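Transcriptional regulator (Rhodococcus sp., PDB 2O0Y) probably binds DNA and regulates transcription, as other members of the IclR family do, through a helix-turn-helix domain joined to a GAF-like C-terminal domain. Local coordinates at residues T110-N115 and P238-C243; L68-R71 and S75-L78. One frame throughout, in Å; residues are numbered along the deposited sequence. Where two conformers were deposited one is given.

Contact 1: T110-N115 and P238-C243; sequences TGETVN and PHYIEC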
loop_
_atom_site.group_PDB
_atom_site.type_symbol
_atom_site.label_atom_id
_atom_site.label_comp_id
_atom_site.label_asym_id
_atom_site.label_seq_id
_atom_site.Cartn_x
_atom_site.Cartn_y
_atom_site.Cartn_z
ATOM N N THR B 110 -21.896 15.295 21.815
ATOM C CA THR B 110 -21.140 14.931 23.033
ATOM C C THR B 110 -20.242 16.070 23.536
ATOM O O THR B 110 -19.872 16.096 24.708
ATOM C CB THR B 110 -20.216 13.704 22.800
ATOM O OG1 THR B 110 -19.346 14.010 21.704
ATOM C CG2 THR B 110 -21.012 12.419 22.479
ATOM N N GLY B 111 -19.840 16.981 22.642
ATOM C CA GLY B 111 -18.922 18.059 23.013
ATOM C C GLY B 111 -17.468 17.629 22.942
ATOM O O GLY B 111 -16.550 18.383 23.328
ATOM N N GLU B 112 -17.245 16.411 22.414
ATOM C CA GLU B 112 -15.916 15.817 22.314
ATOM C C GLU B 112 -15.464 15.620 20.868
ATOM O O GLU B 112 -16.313 15.508 19.960
ATOM C CB GLU B 112 -15.873 14.470 23.046
ATOM C CG GLU B 112 -16.332 14.496 24.487
ATOM C CD GLU B 112 -15.568 15.419 25.391
ATOM O OE1 GLU B 112 -14.524 15.943 24.973
ATOM O OE2 GLU B 112 -15.983 15.560 26.570
ATOM N N THR B 113 -14.142 15.603 20.673
ATOM C CA THR B 113 -13.538 15.298 19.385
ATOM C C THR B 113 -13.829 13.846 19.053
ATOM O O THR B 113 -13.679 12.986 19.927
ATOM C CB THR B 113 -12.032 15.535 19.419
ATOM O OG1 THR B 113 -11.812 16.965 19.528
ATOM C CG2 THR B 113 -11.357 14.997 18.074
ATOM N N VAL B 114 -14.258 13.592 17.806
ATOM C CA VAL B 114 -14.587 12.263 17.335
ATOM C C VAL B 114 -13.485 11.857 16.377
ATOM O O VAL B 114 -13.286 12.524 15.376
ATOM C CB VAL B 114 -15.917 12.259 16.603
ATOM C CG1 VAL B 114 -16.174 10.887 16.039
ATOM C CG2 VAL B 114 -17.047 12.655 17.585
ATOM N N ASN B 115 -12.790 10.744 16.670
ATOM C CA ASN B 115 -11.665 10.245 15.832
ATOM C C ASN B 115 -12.064 8.923 15.203
ATOM O O ASN B 115 -12.609 8.065 15.902
ATOM C CB ASN B 115 -10.457 9.971 16.744
ATOM C CG ASN B 115 -9.834 11.264 17.274
ATOM O OD1 ASN B 115 -9.618 12.205 16.515
ATOM N ND2 ASN B 115 -9.611 11.334 18.569
ATOM N N PRO B 238 -23.105 7.814 30.328
ATOM C CA PRO B 238 -24.226 7.080 29.675
ATOM C C PRO B 238 -24.648 7.683 28.319
ATOM O O PRO B 238 -24.963 6.946 27.405
ATOM C CB PRO B 238 -25.388 7.226 30.681
ATOM C CG PRO B 238 -24.767 7.510 31.961
ATOM C CD PRO B 238 -23.403 8.121 31.740
ATOM N N HIS B 239 -24.690 9.016 28.223
ATOM C CA HIS B 239 -25.166 9.725 27.022
ATOM C C HIS B 239 -24.084 9.631 25.956
ATOM O O HIS B 239 -24.381 9.431 24.778
ATOM C CB HIS B 239 -25.503 11.215 27.340
ATOM C CG HIS B 239 -26.004 12.001 26.161
ATOM N ND1 HIS B 239 -25.285 13.035 25.582
ATOM C CD2 HIS B 239 -27.145 11.893 25.437
ATOM C CE1 HIS B 239 -25.974 13.540 24.572
ATOM N NE2 HIS B 239 -27.107 12.869 24.465
ATOM N N TYR B 240 -22.818 9.765 26.369
ATOM C CA TYR B 240 -21.679 9.542 25.460
ATOM C C TYR B 240 -21.779 8.168 24.850
ATOM O O TYR B 240 -21.672 8.003 23.624
ATOM C CB TYR B 240 -20.341 9.637 26.223
ATOM C CG TYR B 240 -19.814 11.032 26.495
ATOM C CD1 TYR B 240 -20.662 12.130 26.515
ATOM C CD2 TYR B 240 -18.464 11.231 26.771
ATOM C CE1 TYR B 240 -20.185 13.388 26.748
ATOM C CE2 TYR B 240 -17.969 12.502 27.029
ATOM C CZ TYR B 240 -18.829 13.569 27.009
ATOM O OH TYR B 240 -18.383 14.843 27.277
ATOM N N ILE B 241 -21.921 7.160 25.690
ATOM C CA ILE B 241 -22.125 5.761 25.208
ATOM C C ILE B 241 -23.368 5.615 24.268
ATOM O O ILE B 241 -23.285 4.979 23.217
ATOM C CB ILE B 241 -22.204 4.747 26.416
ATOM C CG1 ILE B 241 -20.864 4.675 27.176
ATOM C CG2 ILE B 241 -22.660 3.378 25.931
ATOM C CD1 ILE B 241 -20.922 4.064 28.593
ATOM N N GLU B 242 -24.526 6.159 24.671
ATOM C CA GLU B 242 -25.732 6.085 23.848
ATOM C C GLU B 242 -25.554 6.747 22.483
ATOM O O GLU B 242 -25.998 6.188 21.465
ATOM C CB GLU B 242 -26.911 6.712 24.551
ATOM C CG GLU B 242 -28.217 6.433 23.909
ATOM C CD GLU B 242 -29.359 6.694 24.876
ATOM O OE1 GLU B 242 -29.181 7.560 25.743
ATOM O OE2 GLU B 242 -30.391 5.991 24.794
ATOM N N CYS B 243 -24.952 7.942 22.440
ATOM C CA CYS B 243 -24.701 8.606 21.153
ATOM C C CYS B 243 -23.677 7.864 20.318
ATOM O O CYS B 243 -23.834 7.767 19.101
ATOM C CB CYS B 243 -24.248 10.062 21.332
ATOM S SG CYS B 243 -25.502 11.036 22.194
#

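Contact 2: L68-R71 and S75-L78; sequences LTSR and SYSL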
loop_
_atom_site.group_PDB
_atom_site.type_symbol
_atom_site.label_atom_id
_atom_site.label_comp_id
_atom_site.label_asym_id
_atom_site.label_seq_id
_atom_site.Cartn_x
_atom_site.Cartn_y
_atom_site.Cartn_z
ATOM N N LEU B 68 -1.301 -7.496 -14.477
ATOM C CA LEU B 68 -1.433 -8.797 -13.853
ATOM C C LEU B 68 -0.044 -9.376 -13.769
ATOM O O LEU B 68 0.841 -8.897 -14.482
ATOM C CB LEU B 68 -2.276 -9.737 -14.696
ATOM C CG LEU B 68 -3.747 -9.417 -14.840
ATOM C CD1 LEU B 68 -4.374 -10.559 -15.713
ATOM C CD2 LEU B 68 -4.503 -9.369 -13.495
ATOM N N THR B 69 0.168 -10.336 -12.871
ATOM C CA THR B 69 1.431 -11.096 -12.802
ATOM C C THR B 69 1.155 -12.579 -12.822
ATOM O O THR B 69 0.254 -13.015 -12.122
ATOM C CB THR B 69 2.072 -10.839 -11.455
ATOM O OG1 THR B 69 2.392 -9.477 -11.440
ATOM C CG2 THR B 69 3.332 -11.587 -11.285
ATOM N N SER B 70 1.895 -13.330 -13.640
ATOM C CA SER B 70 1.730 -14.770 -13.787
ATOM C C SER B 70 2.481 -15.389 -12.640
ATOM O O SER B 70 3.675 -15.117 -12.510
ATOM C CB SER B 70 2.463 -15.211 -15.086
ATOM O OG SER B 70 2.152 -16.544 -15.416
ATOM N N ARG B 71 1.849 -16.228 -11.820
ATOM C CA ARG B 71 2.564 -16.859 -10.702
ATOM C C ARG B 71 2.982 -18.315 -11.007
ATOM O O ARG B 71 2.491 -18.935 -11.945
ATOM C CB ARG B 71 1.719 -16.850 -9.458
ATOM C CG ARG B 71 1.240 -15.458 -9.050
ATOM C CD ARG B 71 -0.005 -15.591 -8.253
ATOM N NE ARG B 71 0.134 -16.581 -7.186
ATOM C CZ ARG B 71 0.411 -16.293 -5.916
ATOM N NH1 ARG B 71 0.598 -15.022 -5.527
ATOM N NH2 ARG B 71 0.501 -17.281 -5.031
ATOM N N SER B 75 -1.475 -19.488 -11.604
ATOM C CA SER B 75 -2.466 -18.476 -11.452
ATOM C C SER B 75 -1.890 -17.070 -11.699
ATOM O O SER B 75 -0.671 -16.901 -11.872
ATOM C CB SER B 75 -3.188 -18.632 -10.101
ATOM O OG SER B 75 -2.449 -18.095 -9.025
ATOM N N TYR B 76 -2.777 -16.066 -11.709
ATOM C CA TYR B 76 -2.417 -14.677 -11.890
ATOM C C TYR B 76 -2.867 -13.927 -10.675
ATOM O O TYR B 76 -3.970 -14.232 -10.165
ATOM C CB TYR B 76 -3.152 -14.087 -13.115
ATOM C CG TYR B 76 -2.719 -14.758 -14.388
ATOM C CD1 TYR B 76 -3.388 -15.865 -14.873
ATOM C CD2 TYR B 76 -1.598 -14.323 -15.072
ATOM C CE1 TYR B 76 -2.946 -16.519 -16.045
ATOM C CE2 TYR B 76 -1.162 -14.956 -16.227
ATOM C CZ TYR B 76 -1.861 -16.037 -16.717
ATOM O OH TYR B 76 -1.410 -16.665 -17.880
ATOM N N SER B 77 -2.078 -12.930 -10.230
ATOM C CA SER B 77 -2.579 -11.956 -9.269
ATOM C C SER B 77 -2.632 -10.614 -9.984
ATOM O O SER B 77 -2.129 -10.504 -11.126
ATOM C CB SER B 77 -1.625 -11.791 -8.063
ATOM O OG SER B 77 -0.398 -11.310 -8.517
ATOM N N LEU B 78 -3.102 -9.584 -9.289
ATOM C CA LEU B 78 -3.002 -8.206 -9.791
ATOM C C LEU B 78 -1.512 -7.937 -9.723
ATOM O O LEU B 78 -0.840 -8.410 -8.789
ATOM C CB LEU B 78 -3.770 -7.239 -8.866
ATOM C CG LEU B 78 -5.315 -7.388 -8.879
ATOM C CD1 LEU B 78 -5.954 -6.218 -8.108
ATOM C CD2 LEU B 78 -5.826 -7.309 -10.332
HETATM O O HOH W 1 1.791 -12.601 -7.229
#

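Contact 1: T110-N115 and P238-C243
A single hydrogen bond carries the polar side of this contact: Y240 OH donates to E112 OE2 over 2.6 Å, using the anti lone pair of that oxygen. The carboxylate stands steeply to the tyrosine ring, 72° between planes, with OE2 near the ring plane at its edge, while E112 CG lies 3.6 Å from Y240 CE2. The E112 chain bends at chi2 (-59°), which carries OE2 to the hydroxyl. R231 forms a salt bridge with the same OE2, and R236 hydrogen-bonds Y240 OH, so charge and hydroxyl each have a second partner. The contact lies in the GAF-like C-terminal domain, where helix 237-254 packs beside the turn between helix 97-110 and strand 113-120. Over one ring face, T110 CB makes a CH-pi contact, 4.3 Å from the centroid of Y240 and 25° off the normal. T110 CG2 reaches on to C243 CB at 4.2 Å. An ST turn shapes the corner: T110 OG1, also hydrogen-bonded to L106 O, accepts from E112 N at 3.3 Å. G111, between them, has positive phi. A phenylalanine in place of Y240 would probably keep the CH-pi packing but leave E112 without its hydroxyl donor, and take from R236 the hydroxyl it bonds here.

Contact 2: L68-R71 and S75-L78
Strands 68-70 and 75-78 pair through T69 and S77 as an antiparallel beta hairpin, the wing that accompanies the helix-turn-helix in winged-helix DNA-binding domains such as that of the IclR family. The axes of these short strands come within 4.5 Å, with 149° between directions.

Backbone hydrogen bonds set the register. T69 and S77 form a hydrogen-bonded pair: T69 N donates to S77 O at 2.9 Å, tilted 28° from the carbonyl plane, and S77 N returns a bond to T69 O in the carbonyl plane. Toward the turn, R71 N donates to S75 O at 2.6 Å, almost straight (167° at the hydrogen). In the non-hydrogen-bonded pair S70 and Y76, Y76 CA also directs a CA-H...O contact at T69 O.

Apolar contacts follow. The Y76 ring lies obliquely alongside the opposite strand, CD2 3.6 Å from S70 CA, and also packs on V59 and C63 of helix 52-64. L68 CD2 meets L78 CD2 at 4.0 Å, the two side chains sharing F32 as a neighbour.

Among the polar groups, T69 and S77 share the face away from S70 and Y76. T69 OG1 bonds Q120 of the second subunit, whose W93 donates to the backbone L78 O, placing the hairpin at the dimer interface. Nearer the turn, S75 OG bonds D73. S77 OG, tucked over its own backbone, donates to L78 O from above that carbonyl plane. One water donates to S77 OG at 2.8 Å and accepts from R71 NH1 at 3.2 Å.

From the N terminus, the chain first builds the helices and first strand of the probable DNA-binding domain, then contact 2 closes a short hairpin loop of three residues between its segments, pairing an edge strand of this chain's three-stranded sheet, 68-70, with the central strand 75-78. After helices 86-92 and 97-110 the chain opens contact 1, which closes only after 122 further residues, when helix 237-254 returns beside the end of helix 97-110 and the turn leading to strand 113-120. The two loops run in series, neither crossing nor enclosing the other. Contact 1 thus ties an early turn of the C-terminal domain to its last helix. The contacts lie on opposite sides of the chain's centre, 46 Å between centres.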